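Local coordinates for protein vanadium-dependent haloperoxidase (Zobellia galactanivorans, PDB 4CIT) that acts as a vanadate-dependent iodoperoxidase, probably using hydrogen peroxide to oxidise iodide, in a marine bacterium, at residues T49-P59 / K284-W292; I34-I45 / N107-M117. One frame throughout, in Å; residues are numbered along the deposited sequence.

Contact 1: T49-P59 / K284-W292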
loop_
_atom_site.group_PDB
_atom_site.type_symbol
_atom_site.label_atom_id
_atom_site.label_comp_id
_atom_site.label_asym_id
_atom_site.label_seq_id
_atom_site.Cartn_x
_atom_site.Cartn_y
_atom_site.Cartn_z
ATOM N N THR A 49 -0.340 -11.115 2.394
ATOM C CA THR A 49 -0.493 -10.223 3.519
ATOM C C THR A 49 -0.017 -10.875 4.817
ATOM O O THR A 49 0.793 -10.278 5.645
ATOM C CB THR A 49 -1.925 -9.631 3.606
ATOM O OG1 THR A 49 -2.173 -8.797 2.459
ATOM C CG2 THR A 49 -2.066 -8.745 4.773
ATOM N N GLU A 50 -0.510 -12.061 5.039
ATOM C CA GLU A 50 -0.140 -12.823 6.248
ATOM C C GLU A 50 1.353 -13.135 6.291
ATOM O O GLU A 50 2.009 -12.934 7.327
ATOM C CB GLU A 50 -0.919 -14.128 6.303
ATOM C CG GLU A 50 -2.394 -13.931 6.495
ATOM C CD GLU A 50 -3.221 -15.136 5.983
ATOM O OE1 GLU A 50 -2.645 -16.179 5.608
ATOM O OE2 GLU A 50 -4.469 -15.036 5.921
ATOM N N ILE A 51 1.915 -13.491 5.147
ATOM C CA ILE A 51 3.322 -13.805 5.074
ATOM C C ILE A 51 4.193 -12.573 5.350
ATOM O O ILE A 51 5.238 -12.661 6.008
ATOM C CB ILE A 51 3.684 -14.438 3.728
ATOM C CG1 ILE A 51 2.831 -15.722 3.552
ATOM C CG2 ILE A 51 5.222 -14.621 3.603
ATOM C CD1 ILE A 51 3.054 -16.380 2.171
ATOM N N MET A 52 3.763 -11.427 4.824
ATOM C CA MET A 52 4.412 -10.150 5.077
ATOM C C MET A 52 4.593 -9.799 6.525
ATOM O O MET A 52 5.668 -9.308 6.907
ATOM C CB MET A 52 3.651 -8.996 4.352
ATOM C CG MET A 52 4.163 -8.816 2.929
ATOM S SD MET A 52 3.411 -7.251 2.245
ATOM C CE MET A 52 1.776 -7.303 2.775
ATOM N N ILE A 53 3.560 -10.054 7.285
ATOM C CA ILE A 53 3.588 -9.895 8.737
ATOM C C ILE A 53 4.639 -10.815 9.318
ATOM O O ILE A 53 5.602 -10.378 9.999
ATOM C CB ILE A 53 2.293 -10.255 9.397
ATOM C CG1 ILE A 53 1.152 -9.357 8.898
ATOM C CG2 ILE A 53 2.434 -10.094 10.921
ATOM C CD1 ILE A 53 -0.194 -9.829 9.412
ATOM N N HIS A 54 4.517 -12.091 8.978
ATOM C CA HIS A 54 5.500 -13.053 9.447
ATOM C C HIS A 54 6.972 -12.700 9.120
ATOM O O HIS A 54 7.871 -12.856 10.009
ATOM C CB HIS A 54 5.133 -14.487 8.959
ATOM C CG HIS A 54 6.133 -15.488 9.380
ATOM N ND1 HIS A 54 6.217 -15.947 10.681
ATOM C CD2 HIS A 54 7.183 -16.031 8.720
ATOM C CE1 HIS A 54 7.223 -16.794 10.783
ATOM N NE2 HIS A 54 7.825 -16.867 9.610
ATOM N N ASP A 55 7.269 -12.216 7.902
ATOM C CA ASP A 55 8.614 -11.998 7.404
ATOM C C ASP A 55 9.150 -10.587 7.744
ATOM O O ASP A 55 10.312 -10.249 7.418
ATOM C CB ASP A 55 8.646 -12.175 5.858
ATOM C CG ASP A 55 8.508 -13.636 5.409
ATOM O OD1 ASP A 55 8.587 -14.556 6.245
ATOM O OD2 ASP A 55 8.361 -13.901 4.173
ATOM N N ILE A 56 8.269 -9.796 8.335
ATOM C CA ILE A 56 8.569 -8.443 8.844
ATOM C C ILE A 56 9.026 -7.493 7.728
ATOM O O ILE A 56 10.045 -6.822 7.765
ATOM C CB ILE A 56 9.474 -8.441 10.088
ATOM C CG1 ILE A 56 9.132 -9.689 10.957
ATOM C CG2 ILE A 56 9.205 -7.177 10.874
ATOM C CD1 ILE A 56 9.921 -9.780 12.239
ATOM N N PHE A 57 8.148 -7.384 6.761
ATOM C CA PHE A 57 8.282 -6.351 5.739
ATOM C C PHE A 57 7.874 -4.980 6.226
ATOM O O PHE A 57 6.838 -4.785 6.826
ATOM C CB PHE A 57 7.575 -6.783 4.477
ATOM C CG PHE A 57 8.340 -7.822 3.703
ATOM C CD1 PHE A 57 9.436 -7.464 2.946
ATOM C CD2 PHE A 57 8.013 -9.175 3.773
ATOM C CE1 PHE A 57 10.221 -8.404 2.262
ATOM C CE2 PHE A 57 8.751 -10.100 3.094
ATOM C CZ PHE A 57 9.847 -9.735 2.317
ATOM N N SER A 58 8.605 -3.964 5.806
ATOM C CA SER A 58 8.284 -2.578 6.180
ATOM C C SER A 58 7.182 -1.964 5.274
ATOM O O SER A 58 6.911 -2.484 4.189
ATOM C CB SER A 58 9.522 -1.704 6.035
ATOM O OG SER A 58 9.918 -1.590 4.661
ATOM N N PRO A 59 6.566 -0.831 5.690
ATOM C CA PRO A 59 5.491 -0.254 4.860
ATOM C C PRO A 59 5.808 0.037 3.395
ATOM O O PRO A 59 5.070 -0.428 2.489
ATOM C CB PRO A 59 5.023 0.985 5.644
ATOM C CG PRO A 59 5.328 0.604 7.070
ATOM C CD PRO A 59 6.600 -0.230 7.029
ATOM N N LYS A 284 1.599 -8.725 15.598
ATOM C CA LYS A 284 0.753 -9.029 14.410
ATOM C C LYS A 284 -0.022 -7.789 13.927
ATOM O O LYS A 284 -1.149 -7.519 14.355
ATOM C CB LYS A 284 -0.211 -10.195 14.731
ATOM C CG LYS A 284 -0.721 -10.919 13.480
ATOM C CD LYS A 284 -1.648 -12.111 13.736
ATOM C CE LYS A 284 -3.128 -11.704 13.647
ATOM N NZ LYS A 284 -4.014 -12.669 12.919
ATOM N N LYS A 285 0.586 -6.961 13.093
ATOM C CA LYS A 285 -0.162 -5.853 12.523
ATOM C C LYS A 285 0.081 -5.659 11.004
ATOM O O LYS A 285 1.158 -6.045 10.556
ATOM C CB LYS A 285 0.225 -4.618 13.245
ATOM C CG LYS A 285 -0.647 -4.345 14.454
ATOM C CD LYS A 285 0.140 -3.466 15.394
ATOM C CE LYS A 285 0.978 -2.472 14.589
ATOM N NZ LYS A 285 0.791 -1.120 15.147
ATOM N N ILE A 286 -0.932 -5.187 10.255
ATOM C CA ILE A 286 -0.751 -4.923 8.835
ATOM C C ILE A 286 -0.219 -3.492 8.599
ATOM O O ILE A 286 -0.333 -2.656 9.442
ATOM C CB ILE A 286 -2.016 -5.212 8.011
ATOM C CG1 ILE A 286 -3.232 -4.373 8.410
ATOM C CG2 ILE A 286 -2.299 -6.690 8.084
ATOM C CD1 ILE A 286 -4.390 -4.510 7.423
ATOM N N THR A 287 0.397 -3.218 7.462
ATOM C CA THR A 287 0.832 -1.897 7.122
ATOM C C THR A 287 -0.266 -1.058 6.448
ATOM O O THR A 287 -1.285 -1.599 6.034
ATOM C CB THR A 287 2.022 -1.982 6.174
ATOM O OG1 THR A 287 1.579 -2.626 5.001
ATOM C CG2 THR A 287 3.199 -2.727 6.818
ATOM N N PRO A 288 -0.065 0.237 6.301
ATOM C CA PRO A 288 -1.108 1.043 5.710
ATOM C C PRO A 288 -1.472 0.670 4.286
ATOM O O PRO A 288 -2.667 0.761 3.907
ATOM C CB PRO A 288 -0.506 2.478 5.738
ATOM C CG PRO A 288 0.349 2.442 6.940
ATOM C CD PRO A 288 1.009 1.074 6.904
ATOM N N GLY A 289 -0.506 0.286 3.468
ATOM C CA GLY A 289 -0.813 -0.186 2.102
ATOM C C GLY A 289 -1.711 -1.411 2.062
ATOM O O GLY A 289 -2.662 -1.517 1.262
ATOM N N ALA A 290 -1.418 -2.343 2.974
ATOM C CA ALA A 290 -2.248 -3.555 3.145
ATOM C C ALA A 290 -3.644 -3.234 3.592
ATOM O O ALA A 290 -4.630 -3.835 3.121
ATOM C CB ALA A 290 -1.584 -4.561 4.102
ATOM N N HIS A 291 -3.799 -2.220 4.483
ATOM C CA HIS A 291 -5.111 -1.869 4.935
ATOM C C HIS A 291 -5.949 -1.338 3.753
ATOM O O HIS A 291 -7.136 -1.734 3.613
ATOM C CB HIS A 291 -4.965 -0.834 6.012
ATOM C CG HIS A 291 -6.225 -0.491 6.745
ATOM N ND1 HIS A 291 -6.197 0.019 8.028
ATOM C CD2 HIS A 291 -7.531 -0.604 6.420
ATOM C CE1 HIS A 291 -7.433 0.151 8.478
ATOM N NE2 HIS A 291 -8.265 -0.114 7.486
ATOM N N TRP A 292 -5.338 -0.519 2.904
ATOM C CA TRP A 292 -6.061 0.008 1.739
ATOM C C TRP A 292 -6.344 -1.053 0.684
ATOM O O TRP A 292 -7.333 -0.961 0.015
ATOM C CB TRP A 292 -5.383 1.272 1.185
ATOM C CG TRP A 292 -5.734 2.464 2.038
ATOM C CD1 TRP A 292 -4.991 2.971 3.089
ATOM C CD2 TRP A 292 -6.919 3.244 1.974
ATOM N NE1 TRP A 292 -5.652 4.048 3.662
ATOM C CE2 TRP A 292 -6.858 4.197 3.006
ATOM C CE3 TRP A 292 -8.051 3.196 1.170
ATOM C CZ2 TRP A 292 -7.870 5.142 3.199
ATOM C CZ3 TRP A 292 -9.033 4.155 1.322
ATOM C CH2 TRP A 292 -8.945 5.096 2.364
HETATM O O HOH W 1 -4.512 -7.163 2.258
HETATM O O HOH W 2 2.321 -0.612 3.371
#

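Contact 2: I34-I45 / N107-M117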
loop_
_atom_site.group_PDB
_atom_site.type_symbol
_atom_site.label_atom_id
_atom_site.label_comp_id
_atom_site.label_asym_id
_atom_site.label_seq_id
_atom_site.Cartn_x
_atom_site.Cartn_y
_atom_site.Cartn_z
ATOM N N ILE A 34 -13.226 -24.856 -15.347
ATOM C CA ILE A 34 -12.666 -24.402 -14.064
ATOM C C ILE A 34 -13.172 -22.999 -13.882
ATOM O O ILE A 34 -12.950 -22.132 -14.761
ATOM C CB ILE A 34 -11.150 -24.457 -14.022
ATOM C CG1 ILE A 34 -10.674 -25.905 -14.116
ATOM C CG2 ILE A 34 -10.599 -23.739 -12.765
ATOM C CD1 ILE A 34 -9.201 -26.108 -14.343
ATOM N N ASN A 35 -13.908 -22.773 -12.788
ATOM C CA ASN A 35 -14.523 -21.462 -12.515
ATOM C C ASN A 35 -13.603 -20.713 -11.582
ATOM O O ASN A 35 -13.434 -21.113 -10.425
ATOM C CB ASN A 35 -15.927 -21.549 -11.846
ATOM C CG ASN A 35 -16.597 -20.155 -11.628
ATOM O OD1 ASN A 35 -16.482 -19.213 -12.449
ATOM N ND2 ASN A 35 -17.249 -20.001 -10.459
ATOM N N ILE A 36 -13.008 -19.649 -12.090
ATOM C CA ILE A 36 -12.091 -18.847 -11.329
ATOM C C ILE A 36 -12.912 -17.637 -10.922
ATOM O O ILE A 36 -13.601 -17.045 -11.717
ATOM C CB ILE A 36 -10.918 -18.394 -12.205
ATOM C CG1 ILE A 36 -10.120 -19.564 -12.688
ATOM C CG2 ILE A 36 -10.008 -17.446 -11.393
ATOM C CD1 ILE A 36 -9.523 -20.423 -11.611
ATOM N N THR A 37 -12.853 -17.257 -9.661
ATOM C CA THR A 37 -13.615 -16.086 -9.228
ATOM C C THR A 37 -12.658 -15.040 -8.585
ATOM O O THR A 37 -11.495 -15.319 -8.295
ATOM C CB THR A 37 -14.644 -16.443 -8.164
ATOM O OG1 THR A 37 -13.934 -17.046 -7.085
ATOM C CG2 THR A 37 -15.780 -17.342 -8.792
ATOM N N PRO A 38 -13.174 -13.827 -8.380
ATOM C CA PRO A 38 -12.294 -12.808 -7.774
ATOM C C PRO A 38 -11.855 -13.219 -6.400
ATOM O O PRO A 38 -10.748 -12.827 -5.938
ATOM C CB PRO A 38 -13.199 -11.569 -7.658
ATOM C CG PRO A 38 -14.457 -11.869 -8.436
ATOM C CD PRO A 38 -14.470 -13.295 -8.857
ATOM N N GLU A 39 -12.638 -14.073 -5.747
ATOM C CA GLU A 39 -12.202 -14.517 -4.395
ATOM C C GLU A 39 -10.881 -15.337 -4.386
ATOM O O GLU A 39 -10.215 -15.386 -3.357
ATOM C CB GLU A 39 -13.343 -15.179 -3.652
ATOM C CG GLU A 39 -14.516 -14.184 -3.359
ATOM C CD GLU A 39 -15.595 -13.958 -4.440
ATOM O OE1 GLU A 39 -15.527 -14.345 -5.666
ATOM O OE2 GLU A 39 -16.601 -13.351 -4.039
ATOM N N GLU A 40 -10.494 -15.955 -5.525
ATOM C CA GLU A 40 -9.270 -16.640 -5.580
ATOM C C GLU A 40 -8.083 -15.658 -5.680
ATOM O O GLU A 40 -6.994 -15.911 -5.158
ATOM C CB GLU A 40 -9.279 -17.671 -6.730
ATOM C CG GLU A 40 -10.111 -18.851 -6.220
ATOM C CD GLU A 40 -10.742 -19.690 -7.264
ATOM O OE1 GLU A 40 -10.780 -19.244 -8.434
ATOM O OE2 GLU A 40 -11.228 -20.792 -6.899
ATOM N N LEU A 41 -8.296 -14.532 -6.361
ATOM C CA LEU A 41 -7.302 -13.476 -6.325
ATOM C C LEU A 41 -7.171 -12.967 -4.878
ATOM O O LEU A 41 -6.034 -12.770 -4.346
ATOM C CB LEU A 41 -7.737 -12.400 -7.277
ATOM C CG LEU A 41 -6.901 -11.123 -7.373
ATOM C CD1 LEU A 41 -5.492 -11.402 -7.772
ATOM C CD2 LEU A 41 -7.556 -10.134 -8.359
ATOM N N ASP A 42 -8.328 -12.743 -4.237
ATOM C CA ASP A 42 -8.297 -12.303 -2.861
ATOM C C ASP A 42 -7.529 -13.272 -1.938
ATOM O O ASP A 42 -6.880 -12.822 -0.984
ATOM C CB ASP A 42 -9.732 -12.100 -2.280
ATOM C CG ASP A 42 -10.485 -10.921 -2.901
ATOM O OD1 ASP A 42 -9.796 -9.984 -3.450
ATOM O OD2 ASP A 42 -11.756 -10.909 -2.781
ATOM N N ALA A 43 -7.706 -14.570 -2.155
ATOM C CA ALA A 43 -6.984 -15.603 -1.420
ATOM C C ALA A 43 -5.452 -15.374 -1.509
ATOM O O ALA A 43 -4.733 -15.433 -0.523
ATOM C CB ALA A 43 -7.407 -16.981 -1.891
ATOM N N SER A 44 -4.927 -15.126 -2.706
ATOM C CA SER A 44 -3.528 -14.861 -2.884
ATOM C C SER A 44 -3.057 -13.596 -2.171
ATOM O O SER A 44 -2.050 -13.623 -1.434
ATOM C CB SER A 44 -3.201 -14.761 -4.390
ATOM O OG SER A 44 -1.828 -14.582 -4.667
ATOM N N ILE A 45 -3.848 -12.538 -2.259
ATOM C CA ILE A 45 -3.483 -11.273 -1.630
ATOM C C ILE A 45 -3.583 -11.431 -0.075
ATOM O O ILE A 45 -2.751 -10.931 0.633
ATOM C CB ILE A 45 -4.376 -10.118 -2.182
ATOM C CG1 ILE A 45 -4.129 -9.908 -3.683
ATOM C CG2 ILE A 45 -4.176 -8.847 -1.409
ATOM C CD1 ILE A 45 -5.003 -8.932 -4.370
ATOM N N ASN A 107 -7.618 -20.904 -19.880
ATOM C CA ASN A 107 -8.594 -20.184 -19.039
ATOM C C ASN A 107 -7.726 -18.987 -18.519
ATOM O O ASN A 107 -6.768 -19.186 -17.740
ATOM C CB ASN A 107 -9.054 -21.046 -17.889
ATOM C CG ASN A 107 -9.925 -20.284 -16.886
ATOM O OD1 ASN A 107 -9.730 -19.073 -16.603
ATOM N ND2 ASN A 107 -10.962 -20.986 -16.384
ATOM N N TYR A 108 -7.998 -17.801 -19.065
ATOM C CA TYR A 108 -7.117 -16.659 -18.798
ATOM C C TYR A 108 -7.186 -16.204 -17.342
ATOM O O TYR A 108 -6.186 -15.694 -16.813
ATOM C CB TYR A 108 -7.398 -15.489 -19.783
ATOM C CG TYR A 108 -7.329 -15.953 -21.234
ATOM C CD1 TYR A 108 -6.183 -16.475 -21.752
ATOM C CD2 TYR A 108 -8.435 -15.929 -22.019
ATOM C CE1 TYR A 108 -6.134 -16.891 -23.060
ATOM C CE2 TYR A 108 -8.405 -16.372 -23.296
ATOM C CZ TYR A 108 -7.232 -16.828 -23.814
ATOM O OH TYR A 108 -7.225 -17.329 -25.111
ATOM N N GLU A 109 -8.329 -16.299 -16.715
ATOM C CA GLU A 109 -8.398 -15.967 -15.269
ATOM C C GLU A 109 -7.532 -16.894 -14.438
ATOM O O GLU A 109 -6.869 -16.509 -13.453
ATOM C CB GLU A 109 -9.842 -16.017 -14.777
ATOM C CG GLU A 109 -10.628 -14.964 -15.487
ATOM C CD GLU A 109 -12.118 -15.015 -15.162
ATOM O OE1 GLU A 109 -12.576 -15.904 -14.389
ATOM O OE2 GLU A 109 -12.855 -14.180 -15.711
ATOM N N LEU A 110 -7.563 -18.185 -14.794
ATOM C CA LEU A 110 -6.698 -19.167 -14.149
ATOM C C LEU A 110 -5.213 -18.734 -14.350
ATOM O O LEU A 110 -4.432 -18.703 -13.438
ATOM C CB LEU A 110 -7.011 -20.558 -14.731
ATOM C CG LEU A 110 -6.212 -21.738 -14.191
ATOM C CD1 LEU A 110 -6.450 -21.865 -12.718
ATOM C CD2 LEU A 110 -6.591 -23.021 -14.908
ATOM N N ALA A 111 -4.824 -18.425 -15.567
ATOM C CA ALA A 111 -3.459 -17.976 -15.839
ATOM C C ALA A 111 -3.085 -16.767 -15.031
ATOM O O ALA A 111 -1.998 -16.723 -14.463
ATOM C CB ALA A 111 -3.220 -17.704 -17.292
ATOM N N ALA A 112 -4.044 -15.844 -14.888
ATOM C CA ALA A 112 -3.821 -14.586 -14.114
ATOM C C ALA A 112 -3.558 -14.919 -12.648
ATOM O O ALA A 112 -2.661 -14.297 -12.058
ATOM C CB ALA A 112 -4.997 -13.659 -14.274
ATOM N N VAL A 113 -4.345 -15.818 -12.035
ATOM C CA VAL A 113 -4.117 -16.245 -10.634
ATOM C C VAL A 113 -2.760 -16.933 -10.475
ATOM O O VAL A 113 -2.034 -16.680 -9.526
ATOM C CB VAL A 113 -5.259 -17.069 -10.005
ATOM C CG1 VAL A 113 -4.883 -17.389 -8.573
ATOM C CG2 VAL A 113 -6.550 -16.225 -10.122
ATOM N N VAL A 114 -2.385 -17.735 -11.430
ATOM C CA VAL A 114 -1.103 -18.442 -11.394
ATOM C C VAL A 114 0.019 -17.435 -11.421
ATOM O O VAL A 114 0.957 -17.508 -10.636
ATOM C CB VAL A 114 -0.987 -19.404 -12.637
ATOM C CG1 VAL A 114 0.447 -19.802 -12.923
ATOM C CG2 VAL A 114 -1.740 -20.719 -12.405
ATOM N N ALA A 115 -0.077 -16.459 -12.341
ATOM C CA ALA A 115 0.957 -15.357 -12.400
ATOM C C ALA A 115 1.069 -14.591 -11.054
ATOM O O ALA A 115 2.196 -14.319 -10.551
ATOM C CB ALA A 115 0.653 -14.451 -13.561
ATOM N N HIS A 116 -0.095 -14.237 -10.503
ATOM C CA HIS A 116 -0.171 -13.462 -9.243
ATOM C C HIS A 116 0.548 -14.261 -8.109
ATOM O O HIS A 116 1.394 -13.725 -7.389
ATOM C CB HIS A 116 -1.599 -13.159 -8.896
ATOM C CG HIS A 116 -1.742 -12.215 -7.777
ATOM N ND1 HIS A 116 -1.538 -12.581 -6.468
ATOM C CD2 HIS A 116 -2.029 -10.880 -7.766
ATOM C CE1 HIS A 116 -1.641 -11.497 -5.701
ATOM N NE2 HIS A 116 -1.971 -10.468 -6.465
ATOM N N MET A 117 0.201 -15.562 -7.973
ATOM C CA MET A 117 0.801 -16.349 -6.925
ATOM C C MET A 117 2.277 -16.524 -7.124
ATOM O O MET A 117 3.051 -16.472 -6.180
ATOM C CB MET A 117 0.108 -17.708 -6.789
ATOM C CG MET A 117 -1.310 -17.625 -6.375
ATOM S SD MET A 117 -2.190 -19.202 -5.934
ATOM C CE MET A 117 -2.163 -19.968 -7.562
HETATM O O HOH W 3 -12.837 -23.134 -17.611
HETATM O O HOH W 4 -13.162 -19.059 -14.996
#

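Contact 1: T49-P59 / K284-W292
The Schellman-terminated end of helix 38-55, with the turn that leads from it into helix 59-80, packs on the N-terminus of helix 288-302 and the extended residues before it: Ile53 and Thr49 meet residues 284-286 and Ala290, and Pro59 meets Thr287 and Pro288. The Schellman assignment rests on the positive phi of Ile56 (61°) and two backbone bonds returning to the last turn, Phe57 N to Met52 O and Ile56 N to Ile53 O. Ile53 reaches over with both branches. Its CG1 lies 3.7 Å from Lys285 O, CD1 continues to Ile286 CG2 at 4.0 Å, and CG2, placed trans to the backbone N by a chi1 of -61°, rests 4.0 Å from Lys284 CA. Thr49 CG2 meets the same Ile286 CG2 at 3.9 Å, so one methyl group fits between two residues a helical turn apart. An alanine in place of Ile53 would probably open a gap over the Lys285 carbonyl and leave Ile286 with Thr49 as its remaining apolar partner here. At the other end the starts of two helices meet, with Ser58 and Thr287 in the N-cap positions and a proline next in each. Thr287 CG2 sits 3.9 Å from Pro59 CA, while Pro59 CB is 4.2 Å from Pro288 CD. With chi1 at 62°, Thr287 brings OG1 within 2.7 Å of a water that donates to Pro59 O and accepts from Gly289 N. Pro288 in turn touches His368 of the vanadate pocket, its side chain about 5 Å from a bound vanadate. The chemistry is therefore divided: apolar branches make the direct contacts, whereas polar groups of the two helix starts are joined through that water.

Contact 2: I34-I45 / N107-M117
Ser44 meets His116 at the edge of the imidazole ring, Leu41 lies over one face of it, and Ile45 approaches it obliquely; these three residues of helix 38-55 locate a ring carried by helix 108-123. The two helix segments, 38-45 and 108-117, run side by side, 9.9 Å apart at closest approach and only 5° from parallel. A chi1 of -176° swings Ser44 OG trans to its backbone N and across to His116 ND1, 2.7 Å away, near the ring plane; either atom could be the donor. Leu41 crosses the imidazole at about a right angle, and its CD1 makes a CH-pi contact, 3.8 Å from the ring centroid and 25° off the normal, shifted toward CD2. Ile45 CG1 comes to 3.6 Å from His116 NE2. Nearer the helix starts, Ile36 is the most heavily engaged apolar side chain. Its CD1 touches Leu110 CD1 at 3.6 Å, the two side chains crossing roughly perpendicularly, and its CG2 branch touches Val113 CG2 at 3.9 Å. Against Glu109, by contrast, it slides past in the opposite direction, CB beside CB. Asn107 N-caps helix 108-123: OD1 accepts from Leu110 N at 3.0 Å, the donor standing well above the carbonyl plane, while ND2 donates to a water that also accepts from Ile36 N and donates to Glu109 OE1. Ile36 O and Glu109 OE1, 3.1 Å apart, are both acceptors and do not bond. Trp141 of helix 128-144 adds a further apolar contact to Ile34, Ile36 and Leu110. The bond at ND1 and the methyl over the face together should restrict rotation of a buried imidazole, while the water's donation to Glu109 OE1 probably eases, without removing, the repulsion between two acceptors.

Helix 38-55 serves both contacts, whose centres are 21 Å apart: its first turns and the residues before it belong to contact 2, its last turns to contact 1. Their segments adjoin along this helix, where Thr49 OG1 bonds to Ile45 O, and Phe66 of helix 59-80 touches both residues. Along the chain the contacts cross, the order being 34-45, 49-59, 107-117, 284-292. Contact 2, centred about 20 Å from the chain centre, ties the helix to 108-123; contact 1, centred about 9 Å from it, ties the helix to the residues leading into helix 288-302 and to that helix's first turn. One N-terminal helix thus joins helix 108-123 to the region beside the vanadate, without any sheet.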